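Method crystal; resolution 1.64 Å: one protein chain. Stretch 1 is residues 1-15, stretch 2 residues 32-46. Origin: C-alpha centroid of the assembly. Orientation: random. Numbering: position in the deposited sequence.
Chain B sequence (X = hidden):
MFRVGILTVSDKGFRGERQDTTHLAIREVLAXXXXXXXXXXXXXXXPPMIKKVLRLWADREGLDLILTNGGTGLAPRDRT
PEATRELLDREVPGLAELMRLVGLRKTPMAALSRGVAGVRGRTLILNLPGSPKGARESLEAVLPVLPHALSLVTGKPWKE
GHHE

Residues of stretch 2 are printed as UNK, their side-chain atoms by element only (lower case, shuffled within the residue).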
ATOM      1  N   MET B   1      25.538 -12.664  -4.285  1.00 24.02           N
ATOM      2  CA  MET B   1      25.127 -13.235  -5.602  1.00 21.46           C
ATOM      3  C   MET B   1      23.819 -14.006  -5.446  1.00 20.30           C
ATOM      4  O   MET B   1      23.749 -14.996  -4.713  1.00 20.68           O
ATOM      5  CB  MET B   1      26.230 -14.154  -6.134  1.00 24.21           C
ATOM      6  CG  MET B   1      25.980 -14.679  -7.537  1.00 24.49           C
ATOM      7  SD  MET B   1      25.624 -13.354  -8.700  1.00 27.66           S
ATOM      8  CE  MET B   1      27.224 -12.531  -8.778  1.00 26.18           C
ATOM      9  N   PHE B   2      22.785 -13.555  -6.148  1.00 17.97           N
ATOM     10  CA  PHE B   2      21.471 -14.182  -6.055  1.00 14.91           C
ATOM     11  C   PHE B   2      20.975 -14.718  -7.394  1.00 14.21           C
ATOM     12  O   PHE B   2      21.100 -14.059  -8.422  1.00 14.47           O
ATOM     13  CB  PHE B   2      20.475 -13.165  -5.502  1.00 15.21           C
ATOM     14  CG  PHE B   2      20.907 -12.557  -4.204  1.00 13.65           C
ATOM     15  CD1 PHE B   2      20.866 -13.298  -3.028  1.00 14.58           C
ATOM     16  CD2 PHE B   2      21.396 -11.253  -4.162  1.00 15.29           C
ATOM     17  CE1 PHE B   2      21.310 -12.753  -1.827  1.00 17.40           C
ATOM     18  CE2 PHE B   2      21.844 -10.696  -2.961  1.00 14.37           C
ATOM     19  CZ  PHE B   2      21.800 -11.448  -1.795  1.00 16.24           C
ATOM     20  N   ARG B   3      20.411 -15.922  -7.366  1.00 13.80           N
ATOM     21  CA  ARG B   3      19.892 -16.560  -8.570  1.00 13.92           C
ATOM     22  C   ARG B   3      18.523 -15.990  -8.890  1.00 13.39           C
ATOM     23  O   ARG B   3      17.621 -16.004  -8.055  1.00 13.19           O
ATOM     24  CB  ARG B   3      19.813 -18.070  -8.359  1.00 15.06           C
ATOM     25  CG  ARG B   3      21.177 -18.683  -8.095  1.00 18.36           C
ATOM     26  CD  ARG B   3      21.062 -20.108  -7.603  1.00 22.89           C
ATOM     27  NE  ARG B   3      20.463 -20.985  -8.599  1.00 25.01           N
ATOM     28  CZ  ARG B   3      19.485 -21.845  -8.339  1.00 25.37           C
ATOM     29  NH1 ARG B   3      18.988 -21.941  -7.110  1.00 25.44           N
ATOM     30  NH2 ARG B   3      19.006 -22.612  -9.304  1.00 24.35           N
ATOM     31  N   VAL B   4      18.380 -15.500 -10.117  1.00 12.19           N
ATOM     32  CA  VAL B   4      17.150 -14.869 -10.569  1.00 11.42           C
ATOM     33  C   VAL B   4      16.450 -15.614 -11.693  1.00 12.57           C
ATOM     34  O   VAL B   4      17.090 -16.142 -12.596  1.00 12.68           O
ATOM     35  CB  VAL B   4      17.441 -13.436 -11.076  1.00 11.68           C
ATOM     36  CG1 VAL B   4      16.146 -12.731 -11.485  1.00 12.83           C
ATOM     37  CG2 VAL B   4      18.164 -12.652 -10.006  1.00 11.41           C
ATOM     38  N   GLY B   5      15.125 -15.635 -11.622  1.00 11.96           N
ATOM     39  CA  GLY B   5      14.322 -16.248 -12.660  1.00 12.15           C
ATOM     40  C   GLY B   5      13.464 -15.141 -13.255  1.00 13.37           C
ATOM     41  O   GLY B   5      12.908 -14.327 -12.518  1.00 13.13           O
ATOM     42  N   ILE B   6      13.375 -15.084 -14.578  1.00 13.24           N
ATOM     43  CA  ILE B   6      12.563 -14.068 -15.241  1.00 13.95           C
ATOM     44  C   ILE B   6      11.396 -14.786 -15.910  1.00 15.40           C
ATOM     45  O   ILE B   6      11.597 -15.646 -16.763  1.00 16.02           O
ATOM     46  CB  ILE B   6      13.393 -13.290 -16.304  1.00 14.90           C
ATOM     47  CG1 ILE B   6      14.556 -12.564 -15.620  1.00 14.60           C
ATOM     48  CG2 ILE B   6      12.508 -12.279 -17.036  1.00 13.97           C
ATOM     49  CD1 ILE B   6      14.209 -11.554 -14.491  1.00 25.29           C
ATOM     50  N   LEU B   7      10.177 -14.442 -15.503  1.00 14.81           N
ATOM     51  CA  LEU B   7       8.982 -15.065 -16.056  1.00 16.43           C
ATOM     52  C   LEU B   7       8.140 -14.068 -16.837  1.00 16.14           C
ATOM     53  O   LEU B   7       7.567 -13.147 -16.260  1.00 16.37           O
ATOM     54  CB  LEU B   7       8.134 -15.667 -14.934  1.00 17.52           C
ATOM     55  CG  LEU B   7       6.849 -16.379 -15.370  1.00 19.74           C
ATOM     56  CD1 LEU B   7       7.199 -17.551 -16.276  1.00 21.43           C
ATOM     57  CD2 LEU B   7       6.088 -16.860 -14.145  1.00 20.40           C
ATOM     58  N   THR B   8       8.064 -14.255 -18.151  1.00 16.03           N
ATOM     59  CA  THR B   8       7.279 -13.365 -18.996  1.00 18.30           C
ATOM     60  C   THR B   8       5.869 -13.922 -19.161  1.00 18.83           C
ATOM     61  O   THR B   8       5.662 -14.967 -19.783  1.00 18.67           O
ATOM     62  CB  THR B   8       7.946 -13.178 -20.373  1.00 19.63           C
ATOM     63  OG1 THR B   8       9.202 -12.509 -20.197  1.00 18.66           O
ATOM     64  CG2 THR B   8       7.065 -12.336 -21.293  1.00 20.14           C
ATOM     65  N   VAL B   9       4.906 -13.212 -18.582  1.00 18.84           N
ATOM     66  CA  VAL B   9       3.505 -13.607 -18.614  1.00 20.78           C
ATOM     67  C   VAL B   9       2.648 -12.955 -19.694  1.00 22.66           C
ATOM     68  O   VAL B   9       2.398 -11.749 -19.652  1.00 22.54           O
ATOM     69  CB  VAL B   9       2.803 -13.243 -17.279  1.00 20.53           C
ATOM     70  CG1 VAL B   9       1.360 -13.736 -17.293  1.00 21.18           C
ATOM     71  CG2 VAL B   9       3.563 -13.847 -16.107  1.00 20.62           C
ATOM     72  N   SER B  10       2.207 -13.765 -20.657  1.00 24.34           N
ATOM     73  CA  SER B  10       1.356 -13.303 -21.754  1.00 27.99           C
ATOM     74  C   SER B  10       0.970 -14.502 -22.612  1.00 29.04           C
ATOM     75  O   SER B  10       1.700 -15.489 -22.672  1.00 28.58           O
ATOM     76  CB  SER B  10       2.076 -12.184 -22.506  1.00 29.60           C
ATOM     77  OG  SER B  10       1.367 -11.871 -23.700  1.00 29.75           O
ATOM     78  N   ASP B  11      -0.174 -14.407 -23.285  1.00 31.84           N
ATOM     79  CA  ASP B  11      -0.629 -15.482 -24.157  1.00 33.88           C
ATOM     80  C   ASP B  11       0.051 -15.173 -25.490  1.00 35.00           C
ATOM     81  O   ASP B  11       0.291 -16.070 -26.298  1.00 33.10           O
ATOM     82  CB  ASP B  11      -2.153 -15.488 -24.332  1.00 35.04           C
ATOM     83  CG  ASP B  11      -2.894 -15.780 -23.045  1.00 36.43           C
ATOM     84  OD1 ASP B  11      -2.493 -16.710 -22.315  1.00 37.81           O
ATOM     85  OD2 ASP B  11      -3.892 -15.084 -22.769  1.00 38.98           O
ATOM     86  N   LYS B  12       0.353 -13.896 -25.710  1.00 35.72           N
ATOM     87  CA  LYS B  12       0.992 -13.459 -26.946  1.00 37.75           C
ATOM     88  C   LYS B  12       2.396 -14.023 -27.145  1.00 37.54           C
ATOM     89  O   LYS B  12       2.998 -13.851 -28.205  1.00 37.06           O
ATOM     90  CB  LYS B  12       1.025 -11.928 -27.000  1.00 38.81           C
ATOM     91  CG  LYS B  12      -0.363 -11.301 -27.027  1.00 42.59           C
ATOM     92  CD  LYS B  12      -0.311  -9.789 -27.172  1.00 43.91           C
ATOM     93  CE  LYS B  12      -1.713  -9.208 -27.289  1.00 44.78           C
ATOM     94  NZ  LYS B  12      -1.705  -7.734 -27.504  1.00 46.87           N
ATOM     95  N   GLY B  13       2.909 -14.702 -26.123  1.00 37.63           N
ATOM     96  CA  GLY B  13       4.230 -15.293 -26.218  1.00 37.06           C
ATOM     97  C   GLY B  13       4.170 -16.691 -26.807  1.00 37.67           C
ATOM     98  O   GLY B  13       5.192 -17.352 -26.964  1.00 36.08           O
ATOM     99  N   PHE B  14       2.963 -17.141 -27.134  1.00 38.01           N
ATOM    100  CA  PHE B  14       2.766 -18.470 -27.707  1.00 38.87           C
ATOM    101  C   PHE B  14       2.040 -18.347 -29.042  1.00 40.75           C
ATOM    102  O   PHE B  14       1.242 -19.211 -29.419  1.00 39.98           O
ATOM    103  CB  PHE B  14       1.956 -19.329 -26.733  1.00 37.64           C
ATOM    104  CG  PHE B  14       2.649 -19.564 -25.423  1.00 35.82           C
ATOM    105  CD1 PHE B  14       3.490 -20.658 -25.256  1.00 34.21           C
ATOM    106  CD2 PHE B  14       2.506 -18.662 -24.372  1.00 35.89           C
ATOM    107  CE1 PHE B  14       4.179 -20.855 -24.063  1.00 34.34           C
ATOM    108  CE2 PHE B  14       3.191 -18.848 -23.175  1.00 34.31           C
ATOM    109  CZ  PHE B  14       4.031 -19.947 -23.021  1.00 34.51           C
ATOM    110  N   ARG B  15       2.334 -17.264 -29.757  1.00 42.33           N
ATOM    111  CA  ARG B  15       1.704 -16.992 -31.042  1.00 44.21           C
ATOM    112  C   ARG B  15       2.717 -16.819 -32.161  1.00 45.34           C
ATOM    113  O   ARG B  15       2.485 -16.081 -33.120  1.00 46.41           O
ATOM    114  CB  ARG B  15       0.836 -15.739 -30.938  1.00 44.94           C
ATOM    115  CG  ARG B  15      -0.312 -15.866 -29.947  1.00 46.08           C
ATOM    116  CD  ARG B  15      -1.172 -14.607 -29.936  1.00 46.99           C
ATOM    117  NE  ARG B  15      -2.348 -14.728 -29.074  1.00 48.16           N
ATOM    118  CZ  ARG B  15      -3.260 -13.771 -28.918  1.00 49.04           C
ATOM    119  NH1 ARG B  15      -3.133 -12.618 -29.565  1.00 48.38           N
ATOM    120  NH2 ARG B  15      -4.303 -13.964 -28.120  1.00 48.70           N
ATOM    121  N   UNK B  32      25.825  -6.405 -13.878  1.00 27.12           N
ATOM    122  CA  UNK B  32      26.792  -5.776 -12.998  1.00 26.02           C
ATOM    123  C   UNK B  32      26.512  -5.973 -11.522  1.00 25.41           C
ATOM    124  O   UNK B  32      27.428  -5.916 -10.700  1.00 25.84           O
ATOM    125  N   UNK B  33      25.247  -6.201 -11.182  1.00 23.61           N
ATOM    126  CA  UNK B  33      24.878  -6.397  -9.791  1.00 20.93           C
ATOM    127  C   UNK B  33      25.052  -7.830  -9.331  1.00 20.50           C
ATOM    128  O   UNK B  33      25.388  -8.703 -10.139  1.00 20.08           O
ATOM    129  N   UNK B  34      24.831  -8.108  -8.033  1.00 18.69           N
ATOM    130  CA  UNK B  34      24.968  -9.450  -7.462  1.00 18.16           C
ATOM    131  C   UNK B  34      23.828 -10.348  -7.912  1.00 16.19           C
ATOM    132  O   UNK B  34      23.134 -10.954  -7.092  1.00 16.69           O
ATOM    133  c   UNK B  34      23.968  -8.053  -5.860  1.00 16.81           C
ATOM    134  c   UNK B  34      24.420  -7.142  -6.997  1.00 18.51           C
ATOM    135  c   UNK B  34      24.938  -9.183  -5.962  1.00 17.93           C
ATOM    136  N   UNK B  35      23.652 -10.427  -9.226  1.00 16.53           N
ATOM    137  CA  UNK B  35      22.584 -11.218  -9.815  1.00 15.39           C
ATOM    138  C   UNK B  35      23.073 -12.115 -10.938  1.00 16.89           C
ATOM    139  O   UNK B  35      23.950 -11.740 -11.716  1.00 18.40           O
ATOM    140  c   UNK B  35      20.974  -9.293  -9.418  1.00 12.71           C
ATOM    141  c   UNK B  35      21.319  -7.947  -9.528  1.00 15.24           C
ATOM    142  c   UNK B  35      19.661  -8.763  -7.449  1.00 16.97           C
ATOM    143  c   UNK B  35      21.507 -10.295 -10.395  1.00 14.91           C
ATOM    144  c   UNK B  35      20.012  -7.419  -7.567  1.00 16.27           C
ATOM    145  c   UNK B  35      20.144  -9.691  -8.373  1.00 14.68           C
ATOM    146  c   UNK B  35      20.841  -7.010  -8.608  1.00 15.24           C
ATOM    147  N   UNK B  36      22.494 -13.305 -11.015  1.00 16.64           N
ATOM    148  CA  UNK B  36      22.805 -14.234 -12.087  1.00 17.19           C
ATOM    149  C   UNK B  36      21.470 -14.835 -12.511  1.00 15.29           C
ATOM    150  O   UNK B  36      20.755 -15.436 -11.701  1.00 16.42           O
ATOM    151  c   UNK B  36      24.590 -16.947  -9.892  1.00 22.50           C
ATOM    152  o   UNK B  36      24.400 -17.681  -8.897  1.00 22.30           O
ATOM    153  c   UNK B  36      23.804 -15.308 -11.631  1.00 18.61           C
ATOM    154  o   UNK B  36      25.681 -16.902 -10.506  1.00 22.41           O
ATOM    155  c   UNK B  36      23.446 -16.067 -10.374  1.00 20.11           C
ATOM    156  N   UNK B  37      21.117 -14.620 -13.775  1.00 13.73           N
ATOM    157  CA  UNK B  37      19.859 -15.119 -14.309  1.00 14.20           C
ATOM    158  C   UNK B  37      20.003 -16.607 -14.562  1.00 14.73           C
ATOM    159  O   UNK B  37      20.695 -17.030 -15.496  1.00 14.61           O
ATOM    160  c   UNK B  37      18.182 -14.945 -16.179  1.00 16.90           C
ATOM    161  c   UNK B  37      19.482 -14.385 -15.614  1.00 15.45           C
ATOM    162  c   UNK B  37      19.329 -12.890 -15.331  1.00 17.90           C
ATOM    163  N   UNK B  38      19.344 -17.390 -13.713  1.00 14.31           N
ATOM    164  CA  UNK B  38      19.408 -18.841 -13.772  1.00 14.49           C
ATOM    165  C   UNK B  38      18.205 -19.487 -14.441  1.00 14.60           C
ATOM    166  O   UNK B  38      18.170 -20.703 -14.620  1.00 15.64           O
ATOM    167  c   UNK B  38      19.571 -19.396 -12.369  1.00 15.75           C
ATOM    168  N   UNK B  39      17.215 -18.682 -14.803  1.00 13.91           N
ATOM    169  CA  UNK B  39      16.031 -19.226 -15.452  1.00 14.20           C
ATOM    170  C   UNK B  39      15.248 -18.166 -16.194  1.00 14.11           C
ATOM    171  O   UNK B  39      15.225 -17.004 -15.796  1.00 13.69           O
ATOM    172  c   UNK B  39      15.132 -19.894 -14.415  1.00 15.04           C
ATOM    173  N   UNK B  40      14.615 -18.588 -17.284  1.00 14.25           N
ATOM    174  CA  UNK B  40      13.781 -17.719 -18.098  1.00 15.95           C
ATOM    175  C   UNK B  40      12.725 -18.569 -18.792  1.00 17.27           C
ATOM    176  O   UNK B  40      13.050 -19.540 -19.484  1.00 19.20           O
ATOM    177  c   UNK B  40      13.943 -16.813 -21.592  1.00 19.61           C
ATOM    178  c   UNK B  40      14.609 -16.975 -19.150  1.00 16.51           C
ATOM    179  c   UNK B  40      11.926 -14.990 -21.023  1.00 18.46           C
ATOM    180  c   UNK B  40      12.128 -15.418 -22.324  1.00 20.28           C
ATOM    181  o   UNK B  40      11.315 -14.949 -23.332  1.00 23.54           O
ATOM    182  c   UNK B  40      13.759 -16.402 -20.269  1.00 18.79           C
ATOM    183  c   UNK B  40      12.743 -15.484 -20.000  1.00 16.50           C
ATOM    184  c   UNK B  40      13.134 -16.325 -22.616  1.00 20.61           C
ATOM    185  N   UNK B  41      11.463 -18.207 -18.598  1.00 18.00           N
ATOM    186  CA  UNK B  41      10.358 -18.930 -19.213  1.00 19.21           C
ATOM    187  C   UNK B  41       9.235 -17.984 -19.620  1.00 20.60           C
ATOM    188  O   UNK B  41       9.102 -16.877 -19.085  1.00 18.46           O
ATOM    189  c   UNK B  41       9.964 -22.304 -17.192  1.00 23.99           C
ATOM    190  c   UNK B  41       9.795 -19.988 -18.247  1.00 19.62           C
ATOM    191  o   UNK B  41       8.740 -22.540 -17.286  1.00 25.40           O
ATOM    192  o   UNK B  41      10.690 -22.869 -16.343  1.00 21.95           O
ATOM    193  c   UNK B  41      10.591 -21.296 -18.159  1.00 22.68           C
ATOM    194  N   UNK B  42       8.446 -18.426 -20.593  1.00 20.32           N
ATOM    195  CA  UNK B  42       7.284 -17.684 -21.068  1.00 21.78           C
ATOM    196  C   UNK B  42       6.123 -18.498 -20.523  1.00 22.62           C
ATOM    197  O   UNK B  42       6.194 -19.727 -20.489  1.00 23.33           O
ATOM    198  c   UNK B  42       8.012 -15.456 -23.322  1.00 26.97           C
ATOM    199  c   UNK B  42       7.206 -17.693 -22.594  1.00 24.38           C
ATOM    200  c   UNK B  42       8.264 -16.946 -23.405  1.00 25.63           C
ATOM    201  c   UNK B  42       8.223 -17.421 -24.850  1.00 28.93           C
ATOM    202  N   UNK B  43       5.064 -17.828 -20.090  1.00 22.91           N
ATOM    203  CA  UNK B  43       3.908 -18.539 -19.567  1.00 23.55           C
ATOM    204  C   UNK B  43       2.647 -17.812 -20.017  1.00 24.15           C
ATOM    205  O   UNK B  43       2.636 -16.585 -20.128  1.00 23.08           O
ATOM    206  c   UNK B  43       3.693 -17.248 -17.409  1.00 26.06           C
ATOM    207  c   UNK B  43       2.948 -19.636 -17.517  1.00 25.79           C
ATOM    208  c   UNK B  43       3.957 -18.620 -18.019  1.00 25.26           C
ATOM    209  N   UNK B  44       1.572 -18.563 -20.313  1.00 25.80           N
ATOM    210  CA  UNK B  44       0.313 -17.956 -20.755  1.00 26.44           C
ATOM    211  C   UNK B  44      -0.348 -17.135 -19.646  1.00 27.97           C
ATOM    212  O   UNK B  44       0.060 -17.204 -18.486  1.00 27.26           O
ATOM    213  c   UNK B  44       1.509 -20.031 -20.422  1.00 25.79           C
ATOM    214  c   UNK B  44      -0.539 -19.167 -21.142  1.00 27.48           C
ATOM    215  c   UNK B  44       0.475 -20.218 -21.493  1.00 28.02           C
ATOM    216  N   UNK B  45      -1.366 -16.362 -20.015  1.00 29.37           N
ATOM    217  CA  UNK B  45      -2.108 -15.549 -19.057  1.00 32.44           C
ATOM    218  C   UNK B  45      -3.114 -16.508 -18.442  1.00 34.53           C
ATOM    219  O   UNK B  45      -4.322 -16.325 -18.583  1.00 37.17           O
ATOM    220  c   UNK B  45      -2.029 -13.219 -20.039  1.00 34.09           C
ATOM    221  o   UNK B  45      -1.517 -12.630 -19.065  1.00 36.11           O
ATOM    222  c   UNK B  45      -2.880 -14.437 -19.770  1.00 32.98           C
ATOM    223  o   UNK B  45      -1.874 -12.848 -21.220  1.00 38.11           O
ATOM    224  N   UNK B  46      -2.614 -17.540 -17.776  1.00 34.95           N
ATOM    225  CA  UNK B  46      -3.484 -18.518 -17.143  1.00 35.82           C
ATOM    226  C   UNK B  46      -2.961 -18.687 -15.730  1.00 34.10           C
ATOM    227  O   UNK B  46      -1.914 -19.294 -15.517  1.00 32.54           O
ATOM    228  o   UNK B  46      -6.406 -20.222 -18.107  1.00 41.98           O
ATOM    229  o   UNK B  46      -6.286 -18.698 -19.687  1.00 40.35           O
ATOM    230  c   UNK B  46      -3.525 -19.878 -17.840  1.00 37.46           C
ATOM    231  c   UNK B  46      -5.766 -19.578 -18.967  1.00 41.24           C
ATOM    232  c   UNK B  46      -4.291 -19.886 -19.152  1.00 40.13           C
TER
HETATM  233  O   HOH W   1      23.940 -17.729  -6.137  1.00 26.43           O

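Position 32 has no side-chain atoms and is Gly32; at its backbone angles (phi 94°, psi -25°) a CB would jam against the preceding carbonyl. Position 33 is equally bare: Gly33, where a CB would clash with the side chain of position 35.

Position 34 has three carbons closing a ring onto its own nitrogen, so it is Pro34. Its free carbonyl starts the pairing, Phe2 N donating to Pro34 O at 2.8 Å. At 35, one carbon leads to a six-carbon ring without oxygen: Phe35, with CD1 3.9 Å from Val4 CG2, a flat apolar group beside buried neighbours. Position 36 carries three carbons, the last with two oxygens: Glu36. Its CD lies 3.6 Å from Met1 CG, and a water donates to both Met1 O (3.1 Å) and Glu36 OE2 (2.8 Å), so the exposed carboxylate is solvated.

Position 37 is one carbon bearing two more, Val37; CG1 approaches Ile6 CG1 at 4.4 Å. Positions 38 and 39 hold a single carbon each, Ala38 and Ala39. Both their amides reach Val4 O, Ala38 N at 2.8 Å and Ala39 N weakly at 3.4 Å, which marks a beta bulge. The CB of Ala39 shares a sheet face with Gly5, which offers no side chain of its own.

Position 40 has a six-carbon ring bearing an oxygen: Tyr40. The ring edge faces Thr8 OG1, 3.8 Å from CE1, while the hydroxyl is satisfied elsewhere in the structure. At 41, three carbons end in two oxygens: Glu41, whose CB lies 4.1 Å from Leu7 CD1 while its carboxylate leads away. Position 42 has four carbons forked at the second, Leu42; CD2 packs 3.7 Å from Thr8 CB. The branched three-carbon group at 43 is Val43, buried with CG1 3.6 Å from Val9 CG2 and 3.7 Å from Leu7 CD1.

Position 44 again closes a three-carbon ring onto nitrogen: Pro44, its CD 3.4 Å from Phe14 CE2. Position 45 has two carbons, the second with two oxygens: Asp45. Asp45 N donates to Asp11 OD1 at 2.6 Å, and Asp11 N donates weakly to Asp45 OD2 at 3.1 Å. Position 46, three carbons ending in two oxygens, is Glu46, the N-cap residue before a helix.

The contact is a parallel strand pair. Alternate residues of stretch 1 from Phe2 to Ser10 donate and, through Thr8, accept backbone hydrogen bonds; the bulge shifts the register by one after Val4. Apolar packing reinforces this ladder, and the reciprocal aspartate bonds close its far end.

Stretch 2, residues 32-46: GGPFEVAAYELVPDE
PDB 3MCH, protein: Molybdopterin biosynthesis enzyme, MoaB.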